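Local coordinates for RagB/SusD family nutrient uptake outer membrane protein (Bacteroides thetaiotaomicron, PDB 7KV2) that probably binds beta-glucans at the bacterial cell surface, as a SusD-family member of an outer-membrane system for nutrient uptake, at residues D75-D80 and K462-L467; M219-Y224 and M244-S249; I274-Y279 and N399-R404; Y405-L410 and L455-E460. All coordinates share one frame; numbering follows the deposited sequence.

Contact 1 of 4, residues D75-D80 and K462-L467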
# COMPACT_ATOMS: atom_id res chain seq x y z
N ASP A 75 -5.42 -1.58 6.22
CA ASP A 75 -6.74 -2.17 5.90
C ASP A 75 -7.33 -2.88 7.11
O ASP A 75 -8.55 -2.93 7.19
CB ASP A 75 -6.69 -3.07 4.66
CG ASP A 75 -6.57 -2.26 3.36
OD1 ASP A 75 -7.25 -1.19 3.24
OD2 ASP A 75 -5.82 -2.71 2.46
N ILE A 76 -6.52 -3.48 7.99
CA ILE A 76 -7.08 -4.21 9.17
C ILE A 76 -7.82 -3.17 10.05
O ILE A 76 -8.66 -3.61 10.85
CB ILE A 76 -6.01 -5.00 9.94
CG1 ILE A 76 -4.89 -4.11 10.50
CG2 ILE A 76 -5.49 -6.14 9.07
CD1 ILE A 76 -3.77 -4.81 11.24
N MET A 77 -7.51 -1.87 9.94
CA MET A 77 -8.16 -0.83 10.80
C MET A 77 -9.43 -0.27 10.14
O MET A 77 -10.17 0.58 10.78
CB MET A 77 -7.18 0.29 11.17
CG MET A 77 -5.97 -0.26 11.88
SD MET A 77 -4.94 1.03 12.67
CE MET A 77 -3.95 1.57 11.27
N ALA A 78 -9.77 -0.75 8.94
CA ALA A 78 -10.98 -0.25 8.25
C ALA A 78 -12.12 -1.28 8.37
O ALA A 78 -12.24 -1.95 9.42
CB ALA A 78 -10.63 0.08 6.81
N ASP A 79 -12.90 -1.47 7.30
CA ASP A 79 -14.22 -2.14 7.36
C ASP A 79 -14.34 -3.22 6.27
O ASP A 79 -15.48 -3.58 5.93
CB ASP A 79 -15.35 -1.11 7.27
CG ASP A 79 -15.31 -0.21 6.05
OD1 ASP A 79 -14.21 0.03 5.53
OD2 ASP A 79 -16.38 0.33 5.68
N ASP A 80 -13.22 -3.76 5.77
CA ASP A 80 -13.29 -4.62 4.55
C ASP A 80 -12.79 -6.04 4.82
O ASP A 80 -13.31 -6.99 4.18
CB ASP A 80 -12.46 -4.03 3.41
CG ASP A 80 -13.06 -2.76 2.83
OD1 ASP A 80 -14.28 -2.58 2.95
OD2 ASP A 80 -12.28 -1.94 2.35
N LYS A 462 -5.87 1.88 1.16
CA LYS A 462 -6.49 3.21 0.88
C LYS A 462 -7.63 3.54 1.86
O LYS A 462 -7.72 4.70 2.31
CB LYS A 462 -7.06 3.26 -0.54
CG LYS A 462 -6.09 2.79 -1.62
CD LYS A 462 -4.89 3.69 -1.78
CE LYS A 462 -3.87 3.10 -2.76
NZ LYS A 462 -2.76 4.01 -3.11
N ARG A 463 -8.46 2.56 2.20
CA ARG A 463 -9.79 2.79 2.82
C ARG A 463 -9.65 3.49 4.19
O ARG A 463 -10.45 4.42 4.49
CB ARG A 463 -10.52 1.44 2.93
CG ARG A 463 -11.86 1.49 3.67
CD ARG A 463 -12.88 2.40 2.98
NE ARG A 463 -14.18 2.19 3.60
CZ ARG A 463 -15.25 2.97 3.43
NH1 ARG A 463 -15.19 4.04 2.66
NH2 ARG A 463 -16.37 2.66 4.02
N TYR A 464 -8.72 3.04 5.02
CA TYR A 464 -8.59 3.60 6.39
C TYR A 464 -8.29 5.09 6.27
O TYR A 464 -9.02 5.88 6.91
CB TYR A 464 -7.52 2.89 7.18
CG TYR A 464 -7.43 3.29 8.64
CD1 TYR A 464 -8.56 3.29 9.46
CD2 TYR A 464 -6.23 3.70 9.20
CE1 TYR A 464 -8.46 3.58 10.81
CE2 TYR A 464 -6.13 4.03 10.55
CZ TYR A 464 -7.25 3.97 11.35
OH TYR A 464 -7.17 4.27 12.69
N TRP A 465 -7.32 5.45 5.43
CA TRP A 465 -6.93 6.87 5.22
C TRP A 465 -8.11 7.65 4.62
O TRP A 465 -8.32 8.82 5.04
CB TRP A 465 -5.64 7.00 4.42
CG TRP A 465 -4.58 6.07 4.92
CD1 TRP A 465 -4.02 5.04 4.21
CD2 TRP A 465 -4.10 5.94 6.26
NE1 TRP A 465 -3.18 4.32 5.00
CE2 TRP A 465 -3.18 4.87 6.26
CE3 TRP A 465 -4.27 6.69 7.44
CZ2 TRP A 465 -2.48 4.49 7.40
CZ3 TRP A 465 -3.58 6.30 8.57
CH2 TRP A 465 -2.71 5.22 8.55
N ASP A 466 -8.86 7.08 3.67
CA ASP A 466 -10.04 7.76 3.07
C ASP A 466 -11.10 8.06 4.16
O ASP A 466 -11.67 9.17 4.17
CB ASP A 466 -10.60 6.99 1.87
CG ASP A 466 -9.67 6.97 0.66
OD1 ASP A 466 -8.80 7.89 0.55
OD2 ASP A 466 -9.80 6.02 -0.16
N LEU A 467 -11.38 7.10 5.04
CA LEU A 467 -12.38 7.28 6.13
C LEU A 467 -11.93 8.42 7.04
O LEU A 467 -12.79 9.28 7.38
CB LEU A 467 -12.53 6.00 6.95
CG LEU A 467 -13.35 4.92 6.26
CD1 LEU A 467 -13.24 3.61 6.99
CD2 LEU A 467 -14.80 5.38 6.03
O HOH W 1 -7.98 -0.06 0.96
O HOH W 2 -6.63 1.14 4.42
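R463 grips the carboxylate of D79 side-on: its NE reaches D79 OD1 at 2.9 Å and its NH2 reaches D79 OD2 at 2.9 Å. Both bonds are nearly straight and use syn lone pairs, and the two flat groups lie only 18° apart. CD2 of L467 covers one face of the guanidinium. One residue back along the loop, A78 CB rests on R463 CG at 3.7 Å. Before it, M77 drapes over the Y464 ring, its CB almost on the ring normal and 3.6 Å from the centroid. A bend at chi3 (-84°) brings M77 CE to 3.4 Å from Y464 CE2 and leaves SD in an oblique Met-aromatic contact.

Behind this shell, D75 works through water. Its OD1 accepts from two waters, one of which accepts in turn from K462 N and the other from Y464 N, while OD2 bonds G461 N. The type I turn D75-A78 sets both residues against the same helix start. The loop after helix 70-75 is thus docked on the beginning of helix 463-469, with V476 of helix 473-476 and H454 of helix 446-456 beside the salt bridge and F161 of helix 137-162 on M77.

Contact 2 of 4, residues M219-Y224 and M244-S249. With NA (sodium ion), chain G.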
# COMPACT_ATOMS: atom_id res chain seq x y z
N MET A 219 4.49 9.20 -10.43
CA MET A 219 4.53 8.65 -9.05
C MET A 219 4.57 9.83 -8.07
O MET A 219 3.83 9.87 -7.09
CB MET A 219 5.72 7.71 -8.87
CG MET A 219 5.88 7.24 -7.45
SD MET A 219 6.96 8.40 -6.53
CE MET A 219 7.44 7.36 -5.16
N VAL A 220 5.38 10.85 -8.38
CA VAL A 220 5.53 12.01 -7.46
C VAL A 220 4.20 12.77 -7.39
O VAL A 220 3.81 13.15 -6.30
CB VAL A 220 6.70 12.90 -7.94
CG1 VAL A 220 6.66 14.30 -7.35
CG2 VAL A 220 8.02 12.24 -7.64
N TYR A 221 3.52 12.93 -8.52
CA TYR A 221 2.21 13.60 -8.64
C TYR A 221 1.21 12.87 -7.75
O TYR A 221 0.41 13.50 -7.02
CB TYR A 221 1.77 13.62 -10.10
CG TYR A 221 2.38 14.72 -10.93
CD1 TYR A 221 3.18 15.73 -10.39
CD2 TYR A 221 2.09 14.78 -12.28
CE1 TYR A 221 3.71 16.73 -11.20
CE2 TYR A 221 2.57 15.80 -13.09
CZ TYR A 221 3.40 16.77 -12.55
OH TYR A 221 3.83 17.78 -13.38
N MET A 222 1.23 11.56 -7.80
CA MET A 222 0.26 10.77 -7.00
C MET A 222 0.59 10.89 -5.50
O MET A 222 -0.35 10.96 -4.70
CB MET A 222 0.24 9.30 -7.44
CG MET A 222 -0.39 9.11 -8.83
SD MET A 222 -2.11 9.64 -8.94
CE MET A 222 -2.92 8.24 -8.14
N LEU A 223 1.86 10.81 -5.12
CA LEU A 223 2.29 10.98 -3.71
C LEU A 223 1.93 12.39 -3.21
O LEU A 223 1.42 12.54 -2.08
CB LEU A 223 3.79 10.68 -3.63
CG LEU A 223 4.40 10.81 -2.24
CD1 LEU A 223 3.67 9.95 -1.24
CD2 LEU A 223 5.88 10.47 -2.27
N TYR A 224 2.06 13.39 -4.08
CA TYR A 224 1.69 14.80 -3.79
C TYR A 224 0.18 14.86 -3.49
O TYR A 224 -0.24 15.31 -2.40
CB TYR A 224 2.16 15.69 -4.94
CG TYR A 224 1.76 17.15 -4.81
CD1 TYR A 224 0.49 17.57 -5.14
CD2 TYR A 224 2.65 18.08 -4.29
CE1 TYR A 224 0.12 18.91 -5.05
CE2 TYR A 224 2.28 19.42 -4.18
CZ TYR A 224 1.03 19.84 -4.56
OH TYR A 224 0.66 21.14 -4.42
N MET A 244 -3.09 15.65 -11.55
CA MET A 244 -3.96 14.53 -11.97
C MET A 244 -4.32 14.70 -13.45
O MET A 244 -4.24 13.73 -14.24
CB MET A 244 -5.21 14.47 -11.09
CG MET A 244 -4.94 14.21 -9.60
SD MET A 244 -3.93 12.71 -9.25
CE MET A 244 -2.28 13.42 -9.26
N GLU A 245 -4.64 15.93 -13.87
CA GLU A 245 -5.02 16.20 -15.27
C GLU A 245 -3.85 15.91 -16.20
O GLU A 245 -4.10 15.48 -17.33
CB GLU A 245 -5.56 17.63 -15.39
CG GLU A 245 -6.91 17.86 -14.72
CD GLU A 245 -8.11 17.25 -15.40
OE1 GLU A 245 -7.94 16.38 -16.28
OE2 GLU A 245 -9.24 17.65 -15.04
N GLU A 246 -2.61 16.15 -15.78
CA GLU A 246 -1.41 15.87 -16.63
C GLU A 246 -1.28 14.37 -16.87
O GLU A 246 -1.02 13.97 -18.01
CB GLU A 246 -0.16 16.42 -15.96
CG GLU A 246 -0.02 17.91 -16.11
CD GLU A 246 1.27 18.48 -15.56
OE1 GLU A 246 2.25 17.73 -15.51
OE2 GLU A 246 1.27 19.66 -15.15
N ILE A 247 -1.49 13.55 -15.84
CA ILE A 247 -1.48 12.06 -15.96
C ILE A 247 -2.63 11.65 -16.88
O ILE A 247 -2.44 10.79 -17.76
CB ILE A 247 -1.58 11.38 -14.58
CG1 ILE A 247 -0.39 11.72 -13.69
CG2 ILE A 247 -1.73 9.87 -14.76
CD1 ILE A 247 -0.50 11.26 -12.27
N ILE A 248 -3.82 12.23 -16.67
CA ILE A 248 -5.01 11.88 -17.49
C ILE A 248 -4.72 12.25 -18.95
O ILE A 248 -5.10 11.46 -19.83
CB ILE A 248 -6.29 12.55 -16.92
CG1 ILE A 248 -6.74 11.87 -15.62
CG2 ILE A 248 -7.40 12.56 -17.94
CD1 ILE A 248 -7.72 12.71 -14.81
N SER A 249 -4.06 13.37 -19.22
CA SER A 249 -3.74 13.78 -20.61
C SER A 249 -2.72 12.83 -21.24
O SER A 249 -2.73 12.69 -22.46
CB SER A 249 -3.24 15.21 -20.68
OG SER A 249 -4.24 16.11 -20.24
NA NA G . -4.42 9.01 -19.81
O HOH W 3 -5.63 8.51 -21.64
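An antiparallel helix hairpin, helix 217-231 followed directly by helix 237-249, brings Y221 and M222 against M244, E246 and I247. The axes of segments 219-224 and 244-249 come within 10.0 Å, at 143° between their directions. Y221 spans the interface: its CB touches I247 CD1 at 3.9 Å, I247 CG1 lies at the edge of its ring, and its hydroxyl donates to E246 OE1 at 2.7 Å. OE1 is met on its syn side but 33° out of the carboxylate plane, with ring and carboxylate nearly perpendicular. E246 gets there by running extended beyond CG (chi2 -175°). Y243 stacks on the Y221 ring, which would limit how that ring can turn. A phenylalanine in place of Y221 would probably keep the packing on I247 but leave E246 OE1 without its hydroxyl donor.

On the other flank the two methionines cross at about a right angle, M222 SD lying 3.6 Å from M244 SD. The bent chain of M244 curls back toward helix 217-231 and sets its CE 3.5 Å from the backbone O of Y221. At the far end of helix 237-249, I248 O binds the sodium ion at 2.5 Å; a water, Y405 OH, S250 O and Y253 O complete the site. Antiparallel helix pairs of this kind are the building unit of tetratricopeptide-repeat folds, consistent with the helical scaffold of SusD-family proteins.

Contact 3 of 4, residues I274-Y279 and N399-R404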
# COMPACT_ATOMS: atom_id res chain seq x y z
N ILE A 274 0.95 3.26 -12.28
CA ILE A 274 1.79 4.46 -12.03
C ILE A 274 2.97 4.07 -11.12
O ILE A 274 4.13 4.46 -11.41
CB ILE A 274 0.94 5.61 -11.46
CG1 ILE A 274 -0.06 6.06 -12.53
CG2 ILE A 274 1.82 6.74 -10.93
CD1 ILE A 274 -1.20 6.89 -12.02
N PHE A 275 2.73 3.27 -10.08
CA PHE A 275 3.85 2.83 -9.22
C PHE A 275 3.50 1.49 -8.57
O PHE A 275 2.38 1.34 -8.05
CB PHE A 275 4.19 3.93 -8.23
CG PHE A 275 5.56 3.80 -7.61
CD1 PHE A 275 6.70 3.86 -8.40
CD2 PHE A 275 5.70 3.55 -6.25
CE1 PHE A 275 7.96 3.73 -7.84
CE2 PHE A 275 6.97 3.41 -5.69
CZ PHE A 275 8.09 3.48 -6.49
N GLU A 276 4.50 0.62 -8.56
CA GLU A 276 4.50 -0.70 -7.86
C GLU A 276 5.81 -0.85 -7.10
O GLU A 276 6.81 -0.23 -7.48
CB GLU A 276 4.31 -1.88 -8.81
CG GLU A 276 3.25 -1.62 -9.85
CD GLU A 276 2.89 -2.82 -10.72
OE1 GLU A 276 3.44 -3.93 -10.49
OE2 GLU A 276 2.05 -2.64 -11.60
N ILE A 277 5.76 -1.67 -6.07
CA ILE A 277 6.96 -2.21 -5.42
C ILE A 277 7.22 -3.58 -6.02
O ILE A 277 6.34 -4.46 -5.94
CB ILE A 277 6.77 -2.22 -3.90
CG1 ILE A 277 6.62 -0.78 -3.41
CG2 ILE A 277 7.94 -2.97 -3.26
CD1 ILE A 277 6.31 -0.65 -1.94
N ASN A 278 8.40 -3.74 -6.61
CA ASN A 278 8.79 -4.97 -7.37
C ASN A 278 9.09 -6.10 -6.41
O ASN A 278 9.87 -5.88 -5.47
CB ASN A 278 10.01 -4.72 -8.23
CG ASN A 278 9.71 -3.79 -9.38
OD1 ASN A 278 8.57 -3.70 -9.79
ND2 ASN A 278 10.69 -3.01 -9.80
N TYR A 279 8.55 -7.26 -6.71
CA TYR A 279 8.89 -8.56 -6.10
C TYR A 279 9.07 -9.59 -7.20
O TYR A 279 8.37 -9.42 -8.21
CB TYR A 279 7.76 -8.97 -5.16
CG TYR A 279 7.67 -8.16 -3.89
CD1 TYR A 279 8.65 -8.29 -2.92
CD2 TYR A 279 6.61 -7.29 -3.64
CE1 TYR A 279 8.53 -7.65 -1.70
CE2 TYR A 279 6.51 -6.59 -2.45
CZ TYR A 279 7.47 -6.78 -1.48
OH TYR A 279 7.39 -6.15 -0.28
N ASN A 399 3.99 -8.28 -7.39
CA ASN A 399 4.31 -6.88 -7.05
C ASN A 399 3.20 -6.25 -6.18
O ASN A 399 2.01 -6.59 -6.31
CB ASN A 399 4.45 -6.02 -8.31
CG ASN A 399 5.70 -6.30 -9.13
OD1 ASN A 399 6.49 -7.21 -8.82
ND2 ASN A 399 5.85 -5.51 -10.18
N LEU A 400 3.55 -5.31 -5.30
CA LEU A 400 2.56 -4.56 -4.50
C LEU A 400 2.17 -3.33 -5.31
O LEU A 400 3.04 -2.46 -5.55
CB LEU A 400 3.11 -4.22 -3.10
CG LEU A 400 2.09 -3.51 -2.24
CD1 LEU A 400 0.91 -4.41 -1.92
CD2 LEU A 400 2.75 -2.98 -0.96
N ARG A 401 0.92 -3.28 -5.79
CA ARG A 401 0.45 -2.09 -6.56
C ARG A 401 0.28 -0.91 -5.59
O ARG A 401 -0.47 -1.01 -4.64
CB ARG A 401 -0.83 -2.42 -7.30
CG ARG A 401 -0.61 -3.22 -8.59
CD ARG A 401 -0.10 -4.64 -8.35
NE ARG A 401 -0.29 -5.44 -9.57
CZ ARG A 401 0.14 -6.69 -9.73
NH1 ARG A 401 0.82 -7.30 -8.77
NH2 ARG A 401 -0.09 -7.30 -10.87
N ILE A 402 0.93 0.21 -5.83
CA ILE A 402 0.85 1.41 -4.95
C ILE A 402 -0.13 2.43 -5.56
O ILE A 402 -1.13 2.74 -4.89
CB ILE A 402 2.26 2.00 -4.73
CG1 ILE A 402 3.24 0.97 -4.15
CG2 ILE A 402 2.17 3.24 -3.86
CD1 ILE A 402 2.76 0.35 -2.83
N TYR A 403 0.12 2.87 -6.81
CA TYR A 403 -0.71 3.87 -7.53
C TYR A 403 -1.18 3.29 -8.87
O TYR A 403 -0.33 2.83 -9.71
CB TYR A 403 0.03 5.17 -7.79
CG TYR A 403 0.46 5.84 -6.52
CD1 TYR A 403 -0.47 6.15 -5.53
CD2 TYR A 403 1.77 6.24 -6.34
CE1 TYR A 403 -0.09 6.79 -4.35
CE2 TYR A 403 2.15 6.90 -5.18
CZ TYR A 403 1.22 7.21 -4.20
OH TYR A 403 1.66 7.79 -3.04
N ARG A 404 -2.50 3.29 -9.03
CA ARG A 404 -3.17 2.84 -10.27
C ARG A 404 -3.92 4.04 -10.84
O ARG A 404 -4.37 4.89 -10.08
CB ARG A 404 -4.13 1.69 -10.02
CG ARG A 404 -3.43 0.49 -9.38
CD ARG A 404 -4.23 -0.79 -9.42
NE ARG A 404 -5.37 -0.89 -8.49
CZ ARG A 404 -6.66 -0.76 -8.82
NH1 ARG A 404 -7.03 -0.45 -10.06
NH2 ARG A 404 -7.58 -0.96 -7.90
O HOH W 4 -0.56 -3.82 -11.99
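I274 and F275 meet Y403 in a two-stranded antiparallel sheet, strand 273-277 against 400-404, interrupted by classic beta bulges. Y403 O accepts from both I274 N and F275 N, and F275 O accepts from both Y403 N and I402 N, so each oxygen serves two donors and the register slips by one before E276. Beyond the slip, I277 and L400 form a regular hydrogen-bonded pair, and E276 and R401 a non-hydrogen-bonded one.

Apolar contacts hold the face of F275, I277, L400 and Y403. F275 CB lies 3.8 Å from Y403 CD2. I402, the extra residue of the bulge, adds its CD1 to I277 CD1 at 3.8 Å. Y279 extends the packing by presenting its ring edge to the backbone N of L400. M219 and M222 of helix 217-231 back this face, and Y403 OH bonds E226.

Polar side chains finish the far end. N399 OD1 takes the N-H of Y279 at 2.9 Å almost straight, though from above the carbonyl plane. E276, extended beyond CG (chi2 -173°), brings OE1 within 2.9 Å of N399 ND2, which donates to its anti side. An alanine at N399 would probably leave Y279 N and E276 OE1 without these mates and free the chain after the strand to shift. E276 OE2 bonds S273 and W269.

E276 and R401 make no salt bridge, since OE1 sits over a face of the guanidinium. A water links them instead, bonding E276 OE2 and accepting from R401 NE, while R401 NH1 donates to N399 O at 2.8 Å.

Contact 4 of 4, residues Y405-L410 and L455-E460. With NA (sodium ion), chain G.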
# COMPACT_ATOMS: atom_id res chain seq x y z
N TYR A 405 -4.10 4.03 -12.15
CA TYR A 405 -4.74 5.16 -12.86
C TYR A 405 -6.18 5.35 -12.37
O TYR A 405 -6.66 6.46 -12.44
CB TYR A 405 -4.72 4.89 -14.35
CG TYR A 405 -5.22 6.00 -15.23
CD1 TYR A 405 -4.50 7.16 -15.41
CD2 TYR A 405 -6.36 5.83 -15.99
CE1 TYR A 405 -4.93 8.14 -16.31
CE2 TYR A 405 -6.81 6.79 -16.87
CZ TYR A 405 -6.09 7.95 -17.04
OH TYR A 405 -6.53 8.86 -17.96
N SER A 406 -6.90 4.33 -11.93
CA SER A 406 -8.26 4.55 -11.38
C SER A 406 -8.19 5.52 -10.17
O SER A 406 -9.13 6.30 -9.95
CB SER A 406 -8.92 3.26 -11.05
OG SER A 406 -8.20 2.58 -10.05
N GLU A 407 -7.07 5.52 -9.44
CA GLU A 407 -6.88 6.46 -8.33
C GLU A 407 -6.67 7.87 -8.87
O GLU A 407 -7.18 8.84 -8.23
CB GLU A 407 -5.72 6.05 -7.44
CG GLU A 407 -5.77 6.82 -6.14
CD GLU A 407 -4.85 6.40 -5.02
OE1 GLU A 407 -4.00 5.50 -5.22
OE2 GLU A 407 -4.99 7.05 -3.92
N THR A 408 -5.93 8.01 -9.97
CA THR A 408 -5.78 9.31 -10.65
C THR A 408 -7.18 9.87 -10.98
O THR A 408 -7.44 11.03 -10.70
CB THR A 408 -4.96 9.16 -11.93
OG1 THR A 408 -3.74 8.48 -11.66
CG2 THR A 408 -4.65 10.50 -12.54
N LEU A 409 -8.02 9.08 -11.64
CA LEU A 409 -9.37 9.50 -12.09
C LEU A 409 -10.25 9.87 -10.88
O LEU A 409 -10.93 10.94 -10.92
CB LEU A 409 -10.01 8.39 -12.92
CG LEU A 409 -9.43 8.12 -14.32
CD1 LEU A 409 -10.00 6.83 -14.88
CD2 LEU A 409 -9.70 9.25 -15.30
N LEU A 410 -10.25 9.06 -9.83
CA LEU A 410 -11.08 9.32 -8.64
C LEU A 410 -10.53 10.55 -7.90
O LEU A 410 -11.36 11.34 -7.39
CB LEU A 410 -11.14 8.05 -7.80
CG LEU A 410 -11.93 6.92 -8.47
CD1 LEU A 410 -11.93 5.63 -7.65
CD2 LEU A 410 -13.36 7.32 -8.75
N LEU A 455 -15.04 0.52 -3.26
CA LEU A 455 -15.29 -0.63 -4.17
C LEU A 455 -13.99 -0.98 -4.91
O LEU A 455 -13.75 -2.17 -5.14
CB LEU A 455 -16.39 -0.22 -5.16
CG LEU A 455 -17.80 -0.03 -4.58
CD1 LEU A 455 -18.75 0.48 -5.66
CD2 LEU A 455 -18.36 -1.32 -4.03
N GLU A 456 -13.18 0.03 -5.25
CA GLU A 456 -12.03 -0.06 -6.18
C GLU A 456 -10.76 -0.63 -5.51
O GLU A 456 -9.98 -1.33 -6.19
CB GLU A 456 -11.77 1.33 -6.76
CG GLU A 456 -10.70 1.38 -7.81
CD GLU A 456 -10.95 0.65 -9.12
OE1 GLU A 456 -12.11 0.26 -9.40
OE2 GLU A 456 -9.94 0.44 -9.86
N PHE A 457 -10.52 -0.33 -4.24
CA PHE A 457 -9.19 -0.50 -3.61
C PHE A 457 -9.22 -1.39 -2.36
O PHE A 457 -8.34 -1.25 -1.54
CB PHE A 457 -8.62 0.88 -3.23
CG PHE A 457 -8.45 1.83 -4.38
CD1 PHE A 457 -7.62 1.51 -5.44
CD2 PHE A 457 -9.17 3.03 -4.43
CE1 PHE A 457 -7.47 2.37 -6.51
CE2 PHE A 457 -9.01 3.90 -5.51
CZ PHE A 457 -8.17 3.56 -6.54
N VAL A 458 -10.10 -2.35 -2.25
CA VAL A 458 -10.08 -3.26 -1.08
C VAL A 458 -8.69 -3.89 -1.01
O VAL A 458 -8.21 -4.44 -2.00
CB VAL A 458 -11.16 -4.35 -1.14
CG1 VAL A 458 -10.93 -5.42 -0.08
CG2 VAL A 458 -12.58 -3.77 -1.08
N GLY A 459 -8.05 -3.85 0.16
CA GLY A 459 -6.80 -4.58 0.38
C GLY A 459 -5.58 -3.88 -0.20
O GLY A 459 -4.51 -4.47 -0.18
N GLU A 460 -5.73 -2.63 -0.65
CA GLU A 460 -4.64 -1.87 -1.29
C GLU A 460 -4.20 -0.71 -0.40
O GLU A 460 -3.44 0.08 -0.88
CB GLU A 460 -5.02 -1.35 -2.67
CG GLU A 460 -5.55 -2.46 -3.57
CD GLU A 460 -5.75 -2.07 -5.03
OE1 GLU A 460 -4.76 -1.52 -5.68
OE2 GLU A 460 -6.87 -2.24 -5.53
NA NA G . -4.42 9.01 -19.81
O HOH W 3 -5.63 8.51 -21.64
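F457 pushes the tip of its ring into the first turns of helix 405-417, overlapping S406, E407 and L410. It is the first residue to leave helix 446-456, and from it a type II beta turn runs to E460, with G459 at the positive phi (80°) and E460 N bonding back to F457 O. The ring is met obliquely by three side chains: its CZ is 3.6 Å from E407 CB, its CE1 3.6 Å from S406 OG, and its CE2 4.0 Å from L410 CD1. Over one face lies CG of its own neighbour E456, 3.5 Å above the ring plane.

E456 supplies the polar half of the contact. A bend at chi2 (65°) brings its carboxylate round to S406, whose OG donates to E456 OE2 at 2.8 Å from above the carboxylate plane. R404 and R435 also form salt bridges to OE2, and R338 takes OE1. With three arginines around it, this buried carboxylate is likely to stay ionised, and the serine adds a neutral donor to the same oxygen.

E407 meets the ring mainly through its CB and backbone, and its extended chain carries the carboxylate on to K462 and R453. Helix 405-417 is thus tied through its opening turn to the exit of helix 446-456. At the same turn, with CG anti to the backbone N (chi1 -175°), Y405 extends its ring to the sodium ion, which its OH binds at 2.8 Å.

How the contacts relate
Contact 1 closes the longest loop, from the 75-80 region to 462-467, and contacts 2, 3 and 4 follow one another inside it. Contact 4 lies about 13 Å from contacts 1 and 3 and 14 Å from contact 2, centre to centre, and touches all three. Strand 400-404 of contact 3 runs straight into helix 405-417 of contact 4, where R404 meets E456 and E460. K462 of contact 1 reaches both I402 and E407. Contacts 2 and 4 share the sodium ion, and contact 2 packs M219 and M222 on the sheet of contact 3. Contact 1 joins the starch-binding-associated sequence range to the SusD range, which holds contacts 3 and 4; all four form one buried core.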